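Local atomic coordinates of putative major capsid protein (Cafeteriavirus-dependent mavirus, PDB entry 6G44), a protein that probably forms the capsid shell of the virophage mavirus, assembling as trimers of a double jelly-roll subunit. Residues S91-K99 / N161-S169; P144-I154 / R173-Y182. All blocks are in the same frame, centred on the assembly; numbering follows the deposited sequence.

Interaction 1: residues S91-K99 / N161-S169; sequences SLKDQIGLK and NPYRQGTES. With SO4 (sulfate ion), chain F; SO4 (sulfate ion), chain K.
D94 turns its CG anti to its carbonyl carbon (chi1 -61°), which carries the carboxylate to the backbone of R164 and Q165, while N161, with CG anti to the backbone N (chi1 171°), extends its amide toward D94. Two nearly straight bonds result. N161 ND2 gives its hydrogen to D94 O at 2.9 Å, in the carbonyl plane, and Q165 N meets D94 OD1 at 3.0 Å from above the carboxylate plane. Asparagine suits its place because its OD1 also takes the Y163 N-H in an Asx turn. Y163 lies along strand 96-98, which pairs antiparallel with strand 242-244 and sends I96 and L98 to strand 195-205, away from the ring. G97 N sits over one ring face and L98 O meets the edge 3.5 Å from CE1; with no side chain, G97 lets its CA come within 3.7 Å of Y163 CD1. Y163 OH is hydrogen-bonded to R176 NH2. In one of its two conformers, K93 crosses Q165 and E168, and its NZ forms a salt bridge with E168 OE1 at 3.2 Å, whose hydrogen bond is weak. E168 OE2 accepts from the backbone N of M159 of the second subunit, which would also stabilise it. D94 OD2 and E168 OE1 are 4.1 Å apart, so K93 probably offsets their like charge, while a sulfate, probably from the crystallisation liquor, gives it a second anionic partner at the subunit boundary.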
loop_
_atom_site.group_PDB
_atom_site.type_symbol
_atom_site.label_atom_id
_atom_site.label_comp_id
_atom_site.label_asym_id
_atom_site.label_seq_id
_atom_site.Cartn_x
_atom_site.Cartn_y
_atom_site.Cartn_z
ATOM N N SER C 91 25.087 -19.671 -11.117
ATOM C CA SER C 91 24.084 -19.953 -10.088
ATOM C C SER C 91 22.647 -19.715 -10.570
ATOM O O SER C 91 21.725 -20.425 -10.167
ATOM C CB SER C 91 24.351 -19.158 -8.805
ATOM O OG SER C 91 23.943 -17.793 -8.899
ATOM N N LEU C 92 22.494 -18.695 -11.420
ATOM C CA LEU C 92 21.189 -18.195 -11.910
ATOM C C LEU C 92 20.310 -17.605 -10.801
ATOM O O LEU C 92 19.149 -17.309 -11.035
ATOM C CB LEU C 92 20.423 -19.252 -12.702
ATOM C CG LEU C 92 21.176 -19.738 -13.955
ATOM C CD1 LEU C 92 20.386 -20.858 -14.614
ATOM C CD2 LEU C 92 21.429 -18.611 -14.933
ATOM N N LYS C 93 20.884 -17.382 -9.620
ATOM C CA LYS C 93 20.054 -16.967 -8.499
ATOM C C LYS C 93 19.450 -15.593 -8.790
ATOM O O LYS C 93 20.149 -14.644 -9.135
ATOM C CB LYS C 93 20.839 -16.972 -7.189
ATOM C CG LYS C 93 20.039 -16.593 -5.938
ATOM C CD LYS C 93 18.765 -17.399 -5.739
ATOM C CE LYS C 93 18.147 -17.096 -4.376
ATOM N NZ LYS C 93 19.029 -17.523 -3.245
ATOM N N ASP C 94 18.125 -15.532 -8.657
ATOM C CA ASP C 94 17.360 -14.288 -8.852
ATOM C C ASP C 94 17.499 -13.688 -10.252
ATOM O O ASP C 94 17.425 -12.475 -10.451
ATOM C CB ASP C 94 17.691 -13.253 -7.744
ATOM C CG ASP C 94 17.339 -13.742 -6.346
ATOM O OD1 ASP C 94 16.341 -14.452 -6.177
ATOM O OD2 ASP C 94 18.058 -13.366 -5.391
ATOM N N GLN C 95 17.704 -14.542 -11.258
ATOM C CA GLN C 95 17.960 -14.049 -12.610
ATOM C C GLN C 95 16.977 -14.502 -13.693
ATOM O O GLN C 95 17.024 -13.952 -14.796
ATOM C CB GLN C 95 19.378 -14.454 -13.028
ATOM C CG GLN C 95 20.402 -13.596 -12.312
ATOM C CD GLN C 95 21.833 -14.029 -12.540
ATOM O OE1 GLN C 95 22.143 -15.217 -12.470
ATOM N NE2 GLN C 95 22.715 -13.051 -12.784
ATOM N N ILE C 96 16.065 -15.423 -13.397
ATOM C CA ILE C 96 15.141 -15.976 -14.388
ATOM C C ILE C 96 13.707 -15.760 -13.922
ATOM O O ILE C 96 13.383 -15.996 -12.746
ATOM C CB ILE C 96 15.344 -17.511 -14.568
ATOM C CG1 ILE C 96 16.792 -17.850 -14.928
ATOM C CG2 ILE C 96 14.399 -18.072 -15.626
ATOM C CD1 ILE C 96 17.279 -17.244 -16.224
ATOM N N GLY C 97 12.855 -15.353 -14.837
ATOM C CA GLY C 97 11.435 -15.267 -14.568
ATOM C C GLY C 97 10.665 -15.070 -15.826
ATOM O O GLY C 97 11.099 -15.476 -16.922
ATOM N N LEU C 98 9.523 -14.399 -15.704
ATOM C CA LEU C 98 8.680 -14.076 -16.833
ATOM C C LEU C 98 8.548 -12.570 -17.037
ATOM O O LEU C 98 8.666 -11.794 -16.073
ATOM C CB LEU C 98 7.294 -14.719 -16.679
ATOM C CG LEU C 98 7.264 -16.236 -16.531
ATOM C CD1 LEU C 98 5.864 -16.744 -16.264
ATOM C CD2 LEU C 98 7.852 -16.945 -17.743
ATOM N N LYS C 99 8.306 -12.173 -18.283
ATOM C CA LYS C 99 7.984 -10.780 -18.608
ATOM C C LYS C 99 6.622 -10.416 -18.033
ATOM O O LYS C 99 5.853 -11.305 -17.646
ATOM C CB LYS C 99 8.076 -10.541 -20.120
ATOM C CG LYS C 99 9.509 -10.686 -20.632
ATOM C CD LYS C 99 9.641 -10.275 -22.078
ATOM C CE LYS C 99 11.076 -10.373 -22.560
ATOM N NZ LYS C 99 11.190 -9.882 -23.948
ATOM N N ASN C 161 14.662 -5.740 -8.599
ATOM C CA ASN C 161 14.893 -6.876 -9.496
ATOM C C ASN C 161 13.655 -7.749 -9.473
ATOM O O ASN C 161 13.451 -8.493 -8.515
ATOM C CB ASN C 161 16.113 -7.681 -9.016
ATOM C CG ASN C 161 16.286 -8.978 -9.767
ATOM O OD1 ASN C 161 15.651 -9.186 -10.805
ATOM N ND2 ASN C 161 17.139 -9.881 -9.238
ATOM N N PRO C 162 12.849 -7.702 -10.536
ATOM C CA PRO C 162 11.624 -8.493 -10.560
ATOM C C PRO C 162 11.888 -10.005 -10.659
ATOM O O PRO C 162 10.970 -10.782 -10.470
ATOM C CB PRO C 162 10.890 -7.983 -11.792
ATOM C CG PRO C 162 11.973 -7.561 -12.699
ATOM C CD PRO C 162 13.045 -6.990 -11.818
ATOM N N TYR C 163 13.140 -10.423 -10.898
ATOM C CA TYR C 163 13.432 -11.870 -10.874
ATOM C C TYR C 163 13.926 -12.374 -9.543
ATOM O O TYR C 163 14.271 -13.544 -9.427
ATOM C CB TYR C 163 14.339 -12.265 -12.064
ATOM C CG TYR C 163 13.776 -11.764 -13.377
ATOM C CD1 TYR C 163 12.410 -11.860 -13.689
ATOM C CD2 TYR C 163 14.603 -11.150 -14.333
ATOM C CE1 TYR C 163 11.888 -11.332 -14.855
ATOM C CE2 TYR C 163 14.087 -10.640 -15.515
ATOM C CZ TYR C 163 12.735 -10.728 -15.781
ATOM O OH TYR C 163 12.150 -10.209 -16.909
ATOM N N ARG C 164 13.783 -11.546 -8.493
ATOM C CA ARG C 164 14.052 -12.029 -7.152
ATOM C C ARG C 164 12.929 -13.098 -6.954
ATOM O O ARG C 164 11.741 -12.905 -7.241
ATOM C CB ARG C 164 13.789 -10.907 -6.130
ATOM C CG ARG C 164 15.019 -10.011 -5.951
ATOM C CD ARG C 164 14.757 -8.644 -5.311
ATOM N NE ARG C 164 14.448 -8.762 -3.878
ATOM C CZ ARG C 164 14.051 -7.785 -3.070
ATOM N NH1 ARG C 164 13.907 -6.530 -3.487
ATOM N NH2 ARG C 164 13.783 -8.062 -1.808
ATOM N N GLN C 165 13.380 -14.229 -6.430
ATOM C CA GLN C 165 12.433 -15.304 -6.112
ATOM C C GLN C 165 11.612 -14.945 -4.880
ATOM O O GLN C 165 11.850 -13.914 -4.233
ATOM C CB GLN C 165 13.155 -16.617 -5.991
ATOM C CG GLN C 165 14.138 -16.774 -4.900
ATOM C CD GLN C 165 14.727 -18.197 -4.935
ATOM O OE1 GLN C 165 14.788 -18.865 -3.925
ATOM N NE2 GLN C 165 15.210 -18.628 -6.112
ATOM N N GLY C 166 10.598 -15.754 -4.605
ATOM C CA GLY C 166 9.715 -15.501 -3.468
ATOM C C GLY C 166 10.419 -15.346 -2.137
ATOM O O GLY C 166 10.134 -14.456 -1.366
ATOM N N THR C 167 11.396 -16.205 -1.877
ATOM C CA THR C 167 12.141 -16.103 -0.612
ATOM C C THR C 167 12.997 -14.850 -0.525
ATOM O O THR C 167 13.520 -14.510 0.549
ATOM C CB THR C 167 13.026 -17.329 -0.371
ATOM O OG1 THR C 167 14.033 -17.366 -1.398
ATOM C CG2 THR C 167 12.214 -18.614 -0.314
ATOM N N GLU C 168 13.161 -14.139 -1.635
ATOM C CA GLU C 168 13.899 -12.906 -1.692
ATOM C C GLU C 168 12.986 -11.691 -1.839
ATOM O O GLU C 168 13.462 -10.598 -2.033
ATOM C CB GLU C 168 14.898 -12.985 -2.878
ATOM C CG GLU C 168 15.837 -14.188 -2.782
ATOM C CD GLU C 168 16.929 -14.071 -1.734
ATOM O OE1 GLU C 168 17.784 -15.002 -1.661
ATOM O OE2 GLU C 168 16.994 -13.055 -1.033
ATOM N N SER C 169 11.672 -11.890 -1.764
ATOM C CA SER C 169 10.680 -10.844 -2.014
ATOM C C SER C 169 9.759 -10.673 -0.820
ATOM O O SER C 169 8.956 -11.554 -0.524
ATOM C CB SER C 169 9.830 -11.155 -3.247
ATOM O OG SER C 169 10.638 -11.279 -4.417
HETATM S S SO4 F . 17.313 -19.966 -1.044
HETATM O O1 SO4 F . 17.410 -19.812 -2.514
HETATM O O2 SO4 F . 18.316 -19.101 -0.385
HETATM O O3 SO4 F . 15.943 -19.592 -0.613
HETATM O O4 SO4 F . 17.682 -21.356 -0.715
HETATM S S SO4 K . 13.958 -4.686 0.120
HETATM O O1 SO4 K . 15.415 -4.945 0.246
HETATM O O2 SO4 K . 13.578 -4.475 -1.312
HETATM O O3 SO4 K . 13.657 -3.460 0.922
HETATM O O4 SO4 K . 13.261 -5.890 0.675
HETATM O O HOH W 1 15.539 -17.667 -8.672
HETATM O O HOH W 2 13.562 -16.100 -10.055
#

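Interaction 2: residues P144-I154 / R173-Y182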
loop_
_atom_site.group_PDB
_atom_site.type_symbol
_atom_site.label_atom_id
_atom_site.label_comp_id
_atom_site.label_asym_id
_atom_site.label_seq_id
_atom_site.Cartn_x
_atom_site.Cartn_y
_atom_site.Cartn_z
ATOM N N PRO C 144 -0.246 -13.042 -12.438
ATOM C CA PRO C 144 0.761 -13.227 -11.381
ATOM C C PRO C 144 2.024 -12.413 -11.651
ATOM O O PRO C 144 2.836 -12.209 -10.741
ATOM C CB PRO C 144 1.058 -14.740 -11.399
ATOM C CG PRO C 144 0.726 -15.124 -12.823
ATOM C CD PRO C 144 -0.460 -14.282 -13.214
ATOM N N CYS C 145 2.229 -11.976 -12.887
ATOM C CA CYS C 145 3.430 -11.226 -13.246
ATOM C C CYS C 145 3.003 -9.809 -13.582
ATOM O O CYS C 145 2.991 -9.413 -14.758
ATOM C CB CYS C 145 4.084 -11.894 -14.453
ATOM S SG CYS C 145 4.762 -13.515 -14.035
ATOM N N SER C 146 2.670 -9.032 -12.549
ATOM C CA SER C 146 2.099 -7.700 -12.716
ATOM C C SER C 146 3.075 -6.553 -12.526
ATOM O O SER C 146 2.745 -5.438 -12.892
ATOM C CB SER C 146 0.902 -7.473 -11.793
ATOM O OG SER C 146 1.260 -7.625 -10.441
ATOM N N ASP C 147 4.255 -6.808 -11.986
ATOM C CA ASP C 147 5.253 -5.758 -11.818
ATOM C C ASP C 147 5.741 -5.303 -13.186
ATOM O O ASP C 147 6.039 -6.167 -14.040
ATOM C CB ASP C 147 6.407 -6.291 -10.968
ATOM C CG ASP C 147 7.532 -5.307 -10.818
ATOM O OD1 ASP C 147 8.441 -5.327 -11.687
ATOM O OD2 ASP C 147 7.529 -4.534 -9.836
ATOM N N VAL C 148 5.827 -3.983 -13.390
ATOM C CA VAL C 148 6.244 -3.371 -14.637
ATOM C C VAL C 148 7.654 -2.822 -14.474
ATOM O O VAL C 148 7.947 -2.115 -13.492
ATOM C CB VAL C 148 5.233 -2.279 -15.051
ATOM C CG1 VAL C 148 5.725 -1.478 -16.230
ATOM C CG2 VAL C 148 3.863 -2.880 -15.347
ATOM N N ASP C 149 8.520 -3.110 -15.443
ATOM C CA ASP C 149 9.918 -2.692 -15.371
ATOM C C ASP C 149 10.053 -1.173 -15.362
ATOM O O ASP C 149 9.407 -0.440 -16.129
ATOM C CB ASP C 149 10.697 -3.168 -16.595
ATOM C CG ASP C 149 10.840 -4.671 -16.669
ATOM O OD1 ASP C 149 10.930 -5.323 -15.636
ATOM O OD2 ASP C 149 10.898 -5.192 -17.809
ATOM N N GLU C 150 10.923 -0.680 -14.473
ATOM C CA GLU C 150 11.215 0.742 -14.404
ATOM C C GLU C 150 12.385 1.150 -15.265
ATOM O O GLU C 150 12.424 2.294 -15.727
ATOM C CB GLU C 150 11.475 1.150 -12.950
ATOM C CG GLU C 150 10.267 0.950 -12.042
ATOM C CD GLU C 150 10.119 -0.434 -11.421
ATOM O OE1 GLU C 150 10.977 -1.316 -11.687
ATOM O OE2 GLU C 150 9.129 -0.620 -10.664
ATOM N N TYR C 151 13.355 0.246 -15.420
ATOM C CA TYR C 151 14.611 0.541 -16.120
ATOM C C TYR C 151 14.832 -0.463 -17.259
ATOM O O TYR C 151 14.187 -1.509 -17.319
ATOM C CB TYR C 151 15.797 0.600 -15.157
ATOM C CG TYR C 151 15.523 1.499 -13.979
ATOM C CD1 TYR C 151 15.525 2.878 -14.112
ATOM C CD2 TYR C 151 15.167 0.982 -12.751
ATOM C CE1 TYR C 151 15.207 3.691 -13.045
ATOM C CE2 TYR C 151 14.830 1.795 -11.678
ATOM C CZ TYR C 151 14.844 3.149 -11.845
ATOM O OH TYR C 151 14.491 3.937 -10.764
ATOM N N ASN C 152 15.786 -0.151 -18.125
ATOM C CA ASN C 152 15.980 -0.933 -19.328
ATOM C C ASN C 152 16.929 -2.133 -19.156
ATOM O O ASN C 152 17.180 -2.842 -20.137
ATOM C CB ASN C 152 16.415 -0.023 -20.482
ATOM C CG ASN C 152 17.859 0.414 -20.391
ATOM O OD1 ASN C 152 18.487 0.386 -19.339
ATOM N ND2 ASN C 152 18.387 0.871 -21.529
ATOM N N LYS C 153 17.446 -2.344 -17.947
ATOM C CA LYS C 153 18.245 -3.510 -17.598
ATOM C C LYS C 153 17.875 -3.978 -16.205
ATOM O O LYS C 153 17.540 -3.164 -15.320
ATOM C CB LYS C 153 19.727 -3.190 -17.573
ATOM C CG LYS C 153 20.337 -2.792 -18.896
ATOM C CD LYS C 153 21.841 -2.825 -18.756
ATOM C CE LYS C 153 22.563 -2.373 -20.004
ATOM N NZ LYS C 153 23.740 -1.642 -19.509
ATOM N N ILE C 154 17.982 -5.287 -15.996
ATOM C CA ILE C 154 17.714 -5.924 -14.708
ATOM C C ILE C 154 18.954 -6.698 -14.325
ATOM O O ILE C 154 19.511 -7.423 -15.162
ATOM C CB ILE C 154 16.519 -6.898 -14.829
ATOM C CG1 ILE C 154 15.228 -6.133 -15.095
ATOM C CG2 ILE C 154 16.396 -7.772 -13.591
ATOM C CD1 ILE C 154 14.102 -6.986 -15.673
ATOM N N ARG C 173 3.886 -8.690 -4.978
ATOM C CA ARG C 173 3.515 -7.993 -6.215
ATOM C C ARG C 173 4.730 -7.447 -6.970
ATOM O O ARG C 173 4.611 -7.153 -8.154
ATOM C CB ARG C 173 2.444 -6.914 -5.975
ATOM C CG ARG C 173 2.903 -5.508 -5.599
ATOM C CD ARG C 173 1.849 -4.511 -6.097
ATOM N NE ARG C 173 1.921 -3.198 -5.473
ATOM C CZ ARG C 173 2.677 -2.198 -5.901
ATOM N NH1 ARG C 173 3.452 -2.350 -6.956
ATOM N NH2 ARG C 173 2.659 -1.040 -5.263
ATOM N N MET C 174 5.894 -7.357 -6.322
ATOM C CA MET C 174 7.103 -6.830 -6.954
ATOM C C MET C 174 7.782 -7.862 -7.836
ATOM O O MET C 174 8.669 -7.526 -8.637
ATOM C CB MET C 174 8.140 -6.416 -5.887
ATOM C CG MET C 174 7.696 -5.282 -4.977
ATOM S SD MET C 174 7.495 -3.768 -5.915
ATOM C CE MET C 174 5.724 -3.779 -6.137
ATOM N N SER C 175 7.405 -9.125 -7.658
ATOM C CA SER C 175 8.155 -10.230 -8.266
ATOM C C SER C 175 7.462 -10.883 -9.464
ATOM O O SER C 175 6.288 -11.251 -9.393
ATOM C CB SER C 175 8.419 -11.300 -7.205
ATOM O OG SER C 175 9.087 -12.438 -7.803
ATOM N N ARG C 176 8.236 -11.069 -10.544
ATOM C CA ARG C 176 7.903 -11.969 -11.665
ATOM C C ARG C 176 8.819 -13.193 -11.678
ATOM O O ARG C 176 8.933 -13.891 -12.707
ATOM C CB ARG C 176 8.027 -11.212 -12.987
ATOM C CG ARG C 176 7.239 -9.913 -13.061
ATOM C CD ARG C 176 7.109 -9.342 -14.480
ATOM N NE ARG C 176 8.407 -9.186 -15.160
ATOM C CZ ARG C 176 9.156 -8.077 -15.206
ATOM N NH1 ARG C 176 8.791 -6.952 -14.588
ATOM N NH2 ARG C 176 10.322 -8.105 -15.831
ATOM N N GLY C 177 9.431 -13.470 -10.530
ATOM C CA GLY C 177 10.442 -14.513 -10.411
ATOM C C GLY C 177 9.848 -15.836 -10.013
ATOM O O GLY C 177 8.633 -15.978 -9.834
ATOM N N LEU C 178 10.738 -16.802 -9.830
ATOM C CA LEU C 178 10.320 -18.160 -9.490
ATOM C C LEU C 178 9.884 -18.235 -8.038
ATOM O O LEU C 178 10.304 -17.418 -7.208
ATOM C CB LEU C 178 11.457 -19.134 -9.755
ATOM C CG LEU C 178 12.038 -19.086 -11.172
ATOM C CD1 LEU C 178 13.236 -20.031 -11.281
ATOM C CD2 LEU C 178 10.982 -19.346 -12.223
ATOM N N GLY C 179 9.019 -19.177 -7.712
ATOM C CA GLY C 179 8.724 -19.451 -6.313
ATOM C C GLY C 179 7.989 -18.320 -5.606
ATOM O O GLY C 179 8.163 -18.134 -4.420
ATOM N N CYS C 180 7.187 -17.555 -6.333
ATOM C CA CYS C 180 6.497 -16.396 -5.721
ATOM C C CYS C 180 5.001 -16.383 -6.058
ATOM O O CYS C 180 4.185 -16.733 -5.196
ATOM C CB CYS C 180 7.184 -15.090 -6.090
ATOM S SG CYS C 180 6.607 -13.707 -5.042
ATOM N N ASN C 181 4.640 -16.015 -7.280
ATOM C CA ASN C 181 3.228 -15.914 -7.672
ATOM C C ASN C 181 2.714 -17.010 -8.605
ATOM O O ASN C 181 1.507 -17.175 -8.727
ATOM C CB ASN C 181 2.969 -14.566 -8.322
ATOM C CG ASN C 181 3.321 -13.424 -7.408
ATOM O OD1 ASN C 181 3.013 -13.490 -6.205
ATOM N ND2 ASN C 181 3.966 -12.386 -7.929
ATOM N N TYR C 182 3.622 -17.753 -9.258
ATOM C CA TYR C 182 3.213 -18.826 -10.200
ATOM C C TYR C 182 3.988 -20.102 -9.931
ATOM O O TYR C 182 5.120 -20.091 -9.428
ATOM C CB TYR C 182 3.378 -18.379 -11.665
ATOM C CG TYR C 182 4.764 -17.901 -12.017
ATOM C CD1 TYR C 182 5.765 -18.781 -12.354
ATOM C CD2 TYR C 182 5.092 -16.532 -11.991
ATOM C CE1 TYR C 182 7.045 -18.359 -12.640
ATOM C CE2 TYR C 182 6.379 -16.095 -12.289
ATOM C CZ TYR C 182 7.361 -17.021 -12.628
ATOM O OH TYR C 182 8.653 -16.649 -12.940
HETATM O O HOH W 3 4.481 -9.174 -10.155
#
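A buried salt-bridge network joins two parts of the long connection between helix 136-142 and strand 183-186, with R176 of 173-182 reaching into the curve of 144-154. Its chain bends at chi3 (-53°), passes C145 with CD 4.0 Å from C145 CB, and delivers the guanidinium to two aspartates. D149 OD1 takes both end nitrogens, R176 NH1 and NH2, each at 2.9 Å, with OD1 close to the guanidinium plane; NH2 arrives on the syn side, NH1 from above the carboxylate. NH1 also bonds D147 O at 2.9 Å, and the D147 carboxylate adds a longer salt bridge, OD1 to NH1 at 3.3 Å. Arginine suits the place because its three nitrogens spread over several acceptors: NE also bonds L98 O, and NH2 has the Y163 hydroxyl as a further partner. Two acidic partners would be expected to keep it charged. A water bridges the two backbones, accepting from D147 N and donating to R173 O and S175 O. At the other end the contact becomes less charged: C145 SG lies obliquely against the Y182 ring, 3.5 Å from CE2, and P144 CB packs 4.3 Å from Y182 CB. The Y182 hydroxyl donates to R176 O. Around this core, S146 rests on helix 136-142, P144 touches V202 of strand 195-205, and L178 reaches that strand at F200 and strand 183-186 at Y184 and I186.

Both contacts are largely buried and draw on the same long connection after helix 136-142, and their segments alternate along the chain. Interaction 1 fastens that connection to the strand 96-98 and its preceding turn, whereas interaction 2 fastens the connection to itself. R176 joins them: its backbone N bonds P162 O, and its side chain serves both contacts; S175 OG adds a bond to R164 O. Both touch the second subunit, but their chemistry differs with position. Interaction 1 combines the packing of a tyrosine on strand 96-98 with amide and carboxylate bonds to backbone and a charged edge where sulfates bind; interaction 2, nearer the chain's centre, concentrates its charge on one arginine.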